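PDB 7CJ7: L-ribulose 3-epimerase from Methylomonas sp. DH-1, which catalyses the reversible epimerization of ketoses at C3, most actively L-ribulose, as a manganese-dependent homodimer. Local coordinates for residues A[29-43]-A[55-69]. Sequence-based numbering, arbitrary orientation.
Sequences IAGAARAGYDYIEIA and TKDLLQEYNLRAHAS. With MG (magnesium ion), chain E; SOL (L-sorbose), chain C.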
ATOM      1  N   ILE A  29     -17.259   4.437  22.887  1.00 11.11           N
ATOM      2  CA  ILE A  29     -17.430   5.805  23.453  1.00 11.42           C
ATOM      3  C   ILE A  29     -16.796   5.838  24.846  1.00 11.92           C
ATOM      4  O   ILE A  29     -16.013   6.765  25.116  1.00 12.40           O
ATOM      5  CB  ILE A  29     -18.906   6.237  23.407  1.00 11.50           C
ATOM      6  CG1 ILE A  29     -19.308   6.548  21.961  1.00 11.34           C
ATOM      7  CG2 ILE A  29     -19.166   7.413  24.338  1.00 11.51           C
ATOM      8  CD1 ILE A  29     -20.792   6.729  21.734  1.00 12.12           C
ATOM      9  N   ALA A  30     -17.043   4.825  25.671  1.00 11.99           N
ATOM     10  CA  ALA A  30     -16.433   4.712  27.015  1.00 12.43           C
ATOM     11  C   ALA A  30     -14.907   4.635  26.868  1.00 12.69           C
ATOM     12  O   ALA A  30     -14.196   5.303  27.642  1.00 13.85           O
ATOM     13  CB  ALA A  30     -17.006   3.525  27.754  1.00 13.54           C
ATOM     14  N   GLY A  31     -14.419   3.888  25.872  1.00 13.52           N
ATOM     15  CA  GLY A  31     -12.978   3.722  25.604  1.00 12.74           C
ATOM     16  C   GLY A  31     -12.311   5.041  25.237  1.00 12.16           C
ATOM     17  O   GLY A  31     -11.282   5.380  25.845  1.00 11.62           O
ATOM     18  N   ALA A  32     -12.867   5.768  24.265  1.00 11.78           N
ATOM     19  CA  ALA A  32     -12.344   7.079  23.820  1.00 10.88           C
ATOM     20  C   ALA A  32     -12.365   8.077  24.985  1.00 11.63           C
ATOM     21  O   ALA A  32     -11.359   8.786  25.176  1.00 10.68           O
ATOM     22  CB  ALA A  32     -13.133   7.565  22.639  1.00 10.79           C
ATOM     23  N   ALA A  33     -13.447   8.111  25.771  1.00 11.91           N
ATOM     24  CA  ALA A  33     -13.572   8.996  26.956  1.00 13.63           C
ATOM     25  C   ALA A  33     -12.488   8.634  27.980  1.00 14.29           C
ATOM     26  O   ALA A  33     -11.816   9.556  28.501  1.00 15.41           O
ATOM     27  CB  ALA A  33     -14.953   8.886  27.556  1.00 13.33           C
ATOM     28  N   ARG A  34     -12.317   7.339  28.250  1.00 16.10           N
ATOM     29  CA  ARG A  34     -11.358   6.803  29.257  1.00 17.48           C
ATOM     30  C   ARG A  34      -9.927   7.239  28.902  1.00 16.04           C
ATOM     31  O   ARG A  34      -9.173   7.626  29.814  1.00 16.85           O
ATOM     32  CB  ARG A  34     -11.476   5.277  29.310  1.00 19.07           C
ATOM     33  CG  ARG A  34     -10.566   4.626  30.339  1.00 24.89           C
ATOM     34  CD  ARG A  34     -11.145   3.325  30.847  1.00 26.80           C
ATOM     35  NE  ARG A  34     -11.231   2.333  29.799  1.00 26.19           N
ATOM     36  CZ  ARG A  34     -12.352   1.930  29.217  1.00 25.55           C
ATOM     37  NH1 ARG A  34     -12.299   1.035  28.251  1.00 26.49           N
ATOM     38  NH2 ARG A  34     -13.517   2.438  29.566  1.00 26.09           N
ATOM     39  N   ALA A  35      -9.560   7.165  27.624  1.00 15.30           N
ATOM     40  CA  ALA A  35      -8.210   7.499  27.114  1.00 16.60           C
ATOM     41  C   ALA A  35      -7.971   9.018  27.108  1.00 16.24           C
ATOM     42  O   ALA A  35      -6.814   9.416  27.001  1.00 18.65           O
ATOM     43  CB  ALA A  35      -8.043   6.915  25.738  1.00 17.44           C
ATOM     44  N   GLY A  36      -9.024   9.836  27.168  1.00 14.58           N
ATOM     45  CA  GLY A  36      -8.917  11.307  27.260  1.00 14.47           C
ATOM     46  C   GLY A  36      -9.071  11.983  25.905  1.00 12.90           C
ATOM     47  O   GLY A  36      -8.678  13.152  25.772  1.00 12.36           O
ATOM     48  N   TYR A  37      -9.629  11.290  24.915  1.00 11.44           N
ATOM     49  CA  TYR A  37      -9.938  11.892  23.594  1.00 11.57           C
ATOM     50  C   TYR A  37     -11.086  12.904  23.742  1.00 11.22           C
ATOM     51  O   TYR A  37     -11.922  12.781  24.668  1.00 11.99           O
ATOM     52  CB  TYR A  37     -10.257  10.817  22.556  1.00 11.43           C
ATOM     53  CG  TYR A  37      -9.054  10.022  22.121  1.00 11.08           C
ATOM     54  CD1 TYR A  37      -8.230  10.462  21.098  1.00 10.56           C
ATOM     55  CD2 TYR A  37      -8.710   8.846  22.762  1.00 11.95           C
ATOM     56  CE1 TYR A  37      -7.116   9.740  20.711  1.00 10.66           C
ATOM     57  CE2 TYR A  37      -7.608   8.103  22.373  1.00 11.35           C
ATOM     58  CZ  TYR A  37      -6.799   8.557  21.349  1.00 11.16           C
ATOM     59  OH  TYR A  37      -5.703   7.842  20.953  1.00 12.51           O
ATOM     60  N   ASP A  38     -11.104  13.901  22.853  1.00 10.43           N
ATOM     61  CA  ASP A  38     -12.174  14.925  22.745  1.00 11.27           C
ATOM     62  C   ASP A  38     -13.361  14.371  21.949  1.00 10.58           C
ATOM     63  O   ASP A  38     -14.507  14.756  22.245  1.00 10.36           O
ATOM     64  CB  ASP A  38     -11.648  16.193  22.077  1.00 11.80           C
ATOM     65  CG  ASP A  38     -10.495  16.819  22.829  1.00 13.57           C
ATOM     66  OD1 ASP A  38     -10.663  17.058  24.038  1.00 15.59           O
ATOM     67  OD2 ASP A  38      -9.443  17.053  22.208  1.00 15.46           O
ATOM     68  N   TYR A  39     -13.111  13.524  20.954  1.00  9.74           N
ATOM     69  CA  TYR A  39     -14.194  12.993  20.091  1.00  9.32           C
ATOM     70  C   TYR A  39     -13.875  11.563  19.676  1.00  8.81           C
ATOM     71  O   TYR A  39     -12.722  11.111  19.783  1.00  9.71           O
ATOM     72  CB  TYR A  39     -14.427  13.896  18.872  1.00  9.30           C
ATOM     73  CG  TYR A  39     -13.316  13.910  17.854  1.00  9.16           C
ATOM     74  CD1 TYR A  39     -13.291  13.014  16.804  1.00  8.99           C
ATOM     75  CD2 TYR A  39     -12.270  14.807  17.947  1.00  9.46           C
ATOM     76  CE1 TYR A  39     -12.278  13.026  15.860  1.00  9.37           C
ATOM     77  CE2 TYR A  39     -11.238  14.818  17.024  1.00  9.14           C
ATOM     78  CZ  TYR A  39     -11.225  13.910  15.986  1.00  8.90           C
ATOM     79  OH  TYR A  39     -10.201  13.910  15.081  1.00 10.17           O
ATOM     80  N   ILE A  40     -14.910  10.869  19.232  1.00  8.77           N
ATOM     81  CA  ILE A  40     -14.782   9.560  18.533  1.00  9.85           C
ATOM     82  C   ILE A  40     -15.147   9.787  17.067  1.00 10.11           C
ATOM     83  O   ILE A  40     -16.071  10.571  16.787  1.00  9.92           O
ATOM     84  CB  ILE A  40     -15.668   8.496  19.195  1.00 10.65           C
ATOM     85  CG1 ILE A  40     -15.507   7.153  18.482  1.00 11.49           C
ATOM     86  CG2 ILE A  40     -17.116   8.953  19.228  1.00 11.80           C
ATOM     87  CD1 ILE A  40     -15.637   5.971  19.373  1.00 12.76           C
ATOM     88  N   GLU A  41     -14.414   9.140  16.165  1.00 10.22           N
ATOM     89  CA  GLU A  41     -14.718   9.163  14.728  1.00 10.29           C
ATOM     90  C   GLU A  41     -15.490   7.893  14.413  1.00 10.35           C
ATOM     91  O   GLU A  41     -14.914   6.808  14.499  1.00 11.10           O
ATOM     92  CB  GLU A  41     -13.444   9.291  13.901  1.00 10.49           C
ATOM     93  CG  GLU A  41     -13.728   9.506  12.428  1.00 10.29           C
ATOM     94  CD  GLU A  41     -12.451   9.629  11.633  1.00 11.79           C
ATOM     95  OE1 GLU A  41     -11.694  10.593  11.894  1.00 12.60           O
ATOM     96  OE2 GLU A  41     -12.196   8.734  10.804  1.00 13.12           O
ATOM     97  N   ILE A  42     -16.770   8.043  14.112  1.00 10.76           N
ATOM     98  CA  ILE A  42     -17.663   6.890  13.815  1.00 12.29           C
ATOM     99  C   ILE A  42     -17.532   6.537  12.337  1.00 13.17           C
ATOM    100  O   ILE A  42     -17.654   7.442  11.514  1.00 13.76           O
ATOM    101  CB  ILE A  42     -19.110   7.223  14.219  1.00 13.71           C
ATOM    102  CG1 ILE A  42     -19.191   7.573  15.707  1.00 14.24           C
ATOM    103  CG2 ILE A  42     -20.030   6.077  13.840  1.00 15.49           C
ATOM    104  CD1 ILE A  42     -20.533   8.109  16.153  1.00 15.28           C
ATOM    105  N   ALA A  43     -17.283   5.266  12.033  1.00 14.47           N
ATOM    106  CA  ALA A  43     -17.234   4.719  10.659  1.00 17.66           C
ATOM    107  C   ALA A  43     -18.673   4.475  10.189  1.00 19.01           C
ATOM    108  O   ALA A  43     -19.355   3.646  10.800  1.00 23.84           O
ATOM    109  CB  ALA A  43     -16.411   3.456  10.662  1.00 20.46           C
ATOM    110  N   THR A  55     -26.868   6.549  20.326  1.00 12.27           N
ATOM    111  CA  THR A  55     -25.478   7.058  20.201  1.00 12.26           C
ATOM    112  C   THR A  55     -25.421   8.460  20.811  1.00 11.33           C
ATOM    113  O   THR A  55     -24.472   8.739  21.556  1.00 10.92           O
ATOM    114  CB  THR A  55     -24.994   7.031  18.749  1.00 13.31           C
ATOM    115  OG1 THR A  55     -24.973   5.668  18.327  1.00 15.64           O
ATOM    116  CG2 THR A  55     -23.624   7.646  18.571  1.00 14.58           C
ATOM    117  N   LYS A  56     -26.387   9.316  20.484  1.00 11.06           N
ATOM    118  CA  LYS A  56     -26.478  10.684  21.052  1.00 12.88           C
ATOM    119  C   LYS A  56     -26.470  10.609  22.592  1.00 12.23           C
ATOM    120  O   LYS A  56     -25.689  11.339  23.213  1.00 12.09           O
ATOM    121  CB  LYS A  56     -27.712  11.375  20.468  1.00 15.22           C
ATOM    122  CG  LYS A  56     -27.995  12.752  21.028  1.00 19.75           C
ATOM    123  CD  LYS A  56     -26.759  13.534  21.332  1.00 24.90           C
ATOM    124  CE  LYS A  56     -26.280  14.388  20.182  1.00 31.07           C
ATOM    125  NZ  LYS A  56     -25.857  15.722  20.670  1.00 36.04           N
ATOM    126  N   ASP A  57     -27.286   9.739  23.189  1.00 11.78           N
ATOM    127  CA  ASP A  57     -27.361   9.561  24.664  1.00 13.41           C
ATOM    128  C   ASP A  57     -25.983   9.155  25.207  1.00 12.04           C
ATOM    129  O   ASP A  57     -25.591   9.666  26.278  1.00 13.11           O
ATOM    130  CB  ASP A  57     -28.418   8.526  25.050  1.00 14.81           C
ATOM    131  CG  ASP A  57     -29.850   8.982  24.849  1.00 17.75           C
ATOM    132  OD1 ASP A  57     -30.062  10.205  24.632  1.00 18.67           O
ATOM    133  OD2 ASP A  57     -30.752   8.111  24.939  1.00 19.43           O
ATOM    134  N   LEU A  58     -25.267   8.274  24.503  1.00 11.28           N
ATOM    135  CA  LEU A  58     -23.928   7.789  24.945  1.00 11.31           C
ATOM    136  C   LEU A  58     -22.936   8.951  24.899  1.00 10.88           C
ATOM    137  O   LEU A  58     -22.143   9.099  25.850  1.00 10.78           O
ATOM    138  CB  LEU A  58     -23.467   6.625  24.067  1.00 12.75           C
ATOM    139  CG  LEU A  58     -24.187   5.305  24.320  1.00 14.23           C
ATOM    140  CD1 LEU A  58     -23.860   4.293  23.232  1.00 15.14           C
ATOM    141  CD2 LEU A  58     -23.843   4.763  25.698  1.00 14.97           C
ATOM    142  N   LEU A  59     -22.955   9.741  23.823  1.00 10.46           N
ATOM    143  CA  LEU A  59     -22.042  10.905  23.698  1.00 10.29           C
ATOM    144  C   LEU A  59     -22.268  11.845  24.886  1.00 10.34           C
ATOM    145  O   LEU A  59     -21.285  12.319  25.449  1.00 10.99           O
ATOM    146  CB  LEU A  59     -22.265  11.606  22.354  1.00 10.43           C
ATOM    147  CG  LEU A  59     -21.836  10.790  21.138  1.00 11.48           C
ATOM    148  CD1 LEU A  59     -22.176  11.512  19.848  1.00 12.97           C
ATOM    149  CD2 LEU A  59     -20.345  10.482  21.197  1.00 12.59           C
ATOM    150  N   GLN A  60     -23.520  12.094  25.265  1.00 10.22           N
ATOM    151  CA  GLN A  60     -23.859  12.992  26.400  1.00 12.09           C
ATOM    152  C   GLN A  60     -23.366  12.359  27.711  1.00 12.44           C
ATOM    153  O   GLN A  60     -22.731  13.059  28.519  1.00 13.19           O
ATOM    154  CB  GLN A  60     -25.369  13.224  26.431  1.00 13.68           C
ATOM    155  CG  GLN A  60     -25.886  14.000  25.235  1.00 16.78           C
ATOM    156  CD  GLN A  60     -27.389  14.120  25.280  1.00 20.77           C
ATOM    157  OE1 GLN A  60     -28.114  13.149  25.075  1.00 26.55           O
ATOM    158  NE2 GLN A  60     -27.869  15.315  25.575  1.00 26.04           N
ATOM    159  N   GLU A  61     -23.636  11.068  27.883  1.00 12.39           N
ATOM    160  CA  GLU A  61     -23.288  10.270  29.090  1.00 12.02           C
ATOM    161  C   GLU A  61     -21.783  10.374  29.358  1.00 11.52           C
ATOM    162  O   GLU A  61     -21.413  10.548  30.524  1.00 12.22           O
ATOM    163  CB  GLU A  61     -23.757   8.825  28.893  1.00 12.31           C
ATOM    164  CG  GLU A  61     -23.476   7.918  30.066  1.00 13.30           C
ATOM    165  CD  GLU A  61     -24.014   6.502  29.930  1.00 14.83           C
ATOM    166  OE1 GLU A  61     -24.689   6.219  28.924  1.00 16.12           O
ATOM    167  OE2 GLU A  61     -23.774   5.687  30.846  1.00 16.68           O
ATOM    168  N   TYR A  62     -20.944  10.301  28.322  1.00 11.06           N
ATOM    169  CA  TYR A  62     -19.463  10.260  28.458  1.00 11.31           C
ATOM    170  C   TYR A  62     -18.827  11.603  28.077  1.00 11.82           C
ATOM    171  O   TYR A  62     -17.589  11.659  28.038  1.00 12.14           O
ATOM    172  CB  TYR A  62     -18.895   9.098  27.644  1.00 11.02           C
ATOM    173  CG  TYR A  62     -19.219   7.755  28.245  1.00 10.21           C
ATOM    174  CD1 TYR A  62     -18.436   7.216  29.253  1.00 10.77           C
ATOM    175  CD2 TYR A  62     -20.330   7.038  27.831  1.00  9.98           C
ATOM    176  CE1 TYR A  62     -18.750   5.996  29.831  1.00 10.20           C
ATOM    177  CE2 TYR A  62     -20.649   5.809  28.385  1.00  9.93           C
ATOM    178  CZ  TYR A  62     -19.854   5.283  29.387  1.00 10.26           C
ATOM    179  OH  TYR A  62     -20.164   4.071  29.938  1.00 11.13           O
ATOM    180  N   ASN A  63     -19.637  12.636  27.828  1.00 11.66           N
ATOM    181  CA  ASN A  63     -19.182  14.007  27.481  1.00 13.16           C
ATOM    182  C   ASN A  63     -18.174  13.933  26.331  1.00 12.61           C
ATOM    183  O   ASN A  63     -17.053  14.463  26.458  1.00 13.16           O
ATOM    184  CB  ASN A  63     -18.545  14.745  28.655  1.00 14.42           C
ATOM    185  CG  ASN A  63     -18.313  16.209  28.363  1.00 18.60           C
ATOM    186  OD1 ASN A  63     -17.323  16.794  28.804  1.00 24.65           O
ATOM    187  ND2 ASN A  63     -19.205  16.809  27.598  1.00 19.67           N
ATOM    188  N   LEU A  64     -18.565  13.280  25.249  1.00 11.31           N
ATOM    189  CA  LEU A  64     -17.694  13.089  24.071  1.00 11.73           C
ATOM    190  C   LEU A  64     -18.365  13.718  22.851  1.00 11.64           C
ATOM    191  O   LEU A  64     -19.583  13.669  22.764  1.00 11.92           O
ATOM    192  CB  LEU A  64     -17.482  11.586  23.895  1.00 12.79           C
ATOM    193  CG  LEU A  64     -16.274  11.184  23.066  1.00 13.97           C
ATOM    194  CD1 LEU A  64     -14.983  11.642  23.723  1.00 13.27           C
ATOM    195  CD2 LEU A  64     -16.269   9.678  22.850  1.00 14.20           C
ATOM    196  N   ARG A  65     -17.581  14.272  21.931  1.00 12.39           N
ATOM    197  CA  ARG A  65     -18.098  14.749  20.627  1.00 13.17           C
ATOM    198  C   ARG A  65     -17.920  13.618  19.602  1.00 12.24           C
ATOM    199  O   ARG A  65     -17.248  12.598  19.914  1.00 10.04           O
ATOM    200  CB  ARG A  65     -17.396  16.052  20.234  1.00 14.91           C
ATOM    201  CG  ARG A  65     -17.660  17.195  21.203  1.00 16.88           C
ATOM    202  CD  ARG A  65     -17.222  18.553  20.700  1.00 20.49           C
ATOM    203  NE  ARG A  65     -15.789  18.720  20.493  1.00 23.57           N
ATOM    204  CZ  ARG A  65     -14.890  18.940  21.466  1.00 28.42           C
ATOM    205  NH1 ARG A  65     -15.274  18.973  22.730  1.00 34.24           N
ATOM    206  NH2 ARG A  65     -13.603  19.103  21.183  1.00 22.09           N
ATOM    207  N   ALA A  66     -18.505  13.771  18.418  1.00 11.94           N
ATOM    208  CA  ALA A  66     -18.360  12.786  17.329  1.00 11.58           C
ATOM    209  C   ALA A  66     -18.162  13.508  15.997  1.00 11.86           C
ATOM    210  O   ALA A  66     -18.782  14.560  15.773  1.00 12.86           O
ATOM    211  CB  ALA A  66     -19.555  11.866  17.295  1.00 13.18           C
ATOM    212  N   HIS A  67     -17.286  12.959  15.168  1.00 10.83           N
ATOM    213  CA  HIS A  67     -17.209  13.239  13.720  1.00 11.58           C
ATOM    214  C   HIS A  67     -17.435  11.904  13.014  1.00  9.80           C
ATOM    215  O   HIS A  67     -17.490  10.877  13.689  1.00  9.66           O
ATOM    216  CB  HIS A  67     -15.885  13.918  13.346  1.00 11.40           C
ATOM    217  CG  HIS A  67     -15.684  15.248  13.984  1.00 12.63           C
ATOM    218  ND1 HIS A  67     -16.595  16.290  13.834  1.00 14.50           N
ATOM    219  CD2 HIS A  67     -14.679  15.722  14.753  1.00 12.80           C
ATOM    220  CE1 HIS A  67     -16.145  17.350  14.482  1.00 14.68           C
ATOM    221  NE2 HIS A  67     -14.970  17.025  15.055  1.00 14.53           N
ATOM    222  N   ALA A  68     -17.583  11.901  11.703  1.00 10.16           N
ATOM    223  CA  ALA A  68     -17.872  10.655  10.965  1.00 10.53           C
ATOM    224  C   ALA A  68     -16.966  10.561   9.743  1.00 10.88           C
ATOM    225  O   ALA A  68     -16.700  11.572   9.117  1.00 11.87           O
ATOM    226  CB  ALA A  68     -19.328  10.610  10.584  1.00 13.15           C
ATOM    227  N   SER A  69     -16.539   9.350   9.425  1.00 12.30           N
ATOM    228  CA  SER A  69     -15.793   9.032   8.192  1.00 12.74           C
ATOM    229  C   SER A  69     -16.508   7.870   7.510  1.00 13.52           C
ATOM    230  O   SER A  69     -17.220   7.111   8.198  1.00 14.85           O
ATOM    231  CB  SER A  69     -14.347   8.719   8.495  1.00 14.70           C
ATOM    232  OG  SER A  69     -14.233   7.538   9.271  1.00 17.39           O
TER
HETATM  233 MG    MG E 303     -31.502  11.298  23.755  1.00 34.55          MG
HETATM  234  C1  SOL C 301      -8.661   4.065   4.984  1.00 18.34           C
HETATM  235  O1  SOL C 301      -7.406   3.501   4.689  1.00 15.98           O
HETATM  236  C2  SOL C 301      -8.549   5.197   5.954  1.00 16.34           C
HETATM  237  O2  SOL C 301      -7.490   5.785   6.100  1.00 14.15           O
HETATM  238  C3  SOL C 301      -9.768   5.559   6.790  1.00 18.35           C
HETATM  239  O3  SOL C 301      -9.657   6.867   7.303  1.00 13.86           O
HETATM  240  C4  SOL C 301     -11.057   5.409   5.987  1.00 21.18           C
HETATM  241  O4  SOL C 301     -11.026   6.300   4.870  1.00 28.39           O
HETATM  242  C5  SOL C 301     -12.321   5.698   6.799  1.00 24.39           C
HETATM  243  O5  SOL C 301     -13.450   5.711   5.926  1.00 31.17           O
HETATM  244  C6  SOL C 301     -12.573   4.695   7.905  1.00 26.53           C
HETATM  245  O6  SOL C 301     -13.742   5.051   8.650  1.00 23.74           O
HETATM  246  O   HOH W   1     -32.793   9.148  23.951  1.00 34.08           O
HETATM  247  O   HOH W   2     -30.412  12.925  24.001  1.00 35.49           O
HETATM  248  O   HOH W   3     -31.123  10.805  21.958  1.00 21.24           O
HETATM  249  O   HOH W   4     -33.293  12.478  23.342  1.00 39.08           O
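Strands 39-43 and 65-69 pair in parallel as neighbours in the eight-stranded TIM barrel, and helices 29-35 and 55-61 pack side by side on the outside, their axes 21° apart. Helix 55-61 belongs to the beta-alpha-beta crossover that links the two strands. Five backbone hydrogen bonds join them, from Arg65 N to Asp38 O, just before the first strand, to Ser69 N to Ile42 O at the other end. Leu64 fills the space between helix 29-35 and strand 39-43: its CD2 meets Ala32 CB at 3.8 Å and also Ile40 CG2, while CD1 lies against the carbonyl oxygens of Tyr37 and Asp38. Ile29 pushes CD1 to 3.6 Å from Leu58 CB, and Ala30 sits over a face of the Tyr62 ring, a CH-pi contact from its CA.

On the barrel interior, His67 turns its edge to the face of Tyr39, a T-shaped pair with CD2 over the ring centre and planes at 66°. Further along, Glu41, extended with CG anti to the backbone N (chi1 -172°), places OE1 in hydrogen bonds with NE2 of the manganese ligand His211 and the hydroxyls of Tyr209 and Thr244. An alanine here would leave neither oxygen, and His211 NE2 and Ser69 OG would probably lose a partner that helps orient them. Glu41 OE2 accepts from Ser69 OG at 2.8 Å, on its anti side and tilted out of the carboxylate plane, and that same Ser69 OG takes a hydrogen bond from L-sorbose O6 at 2.6 Å.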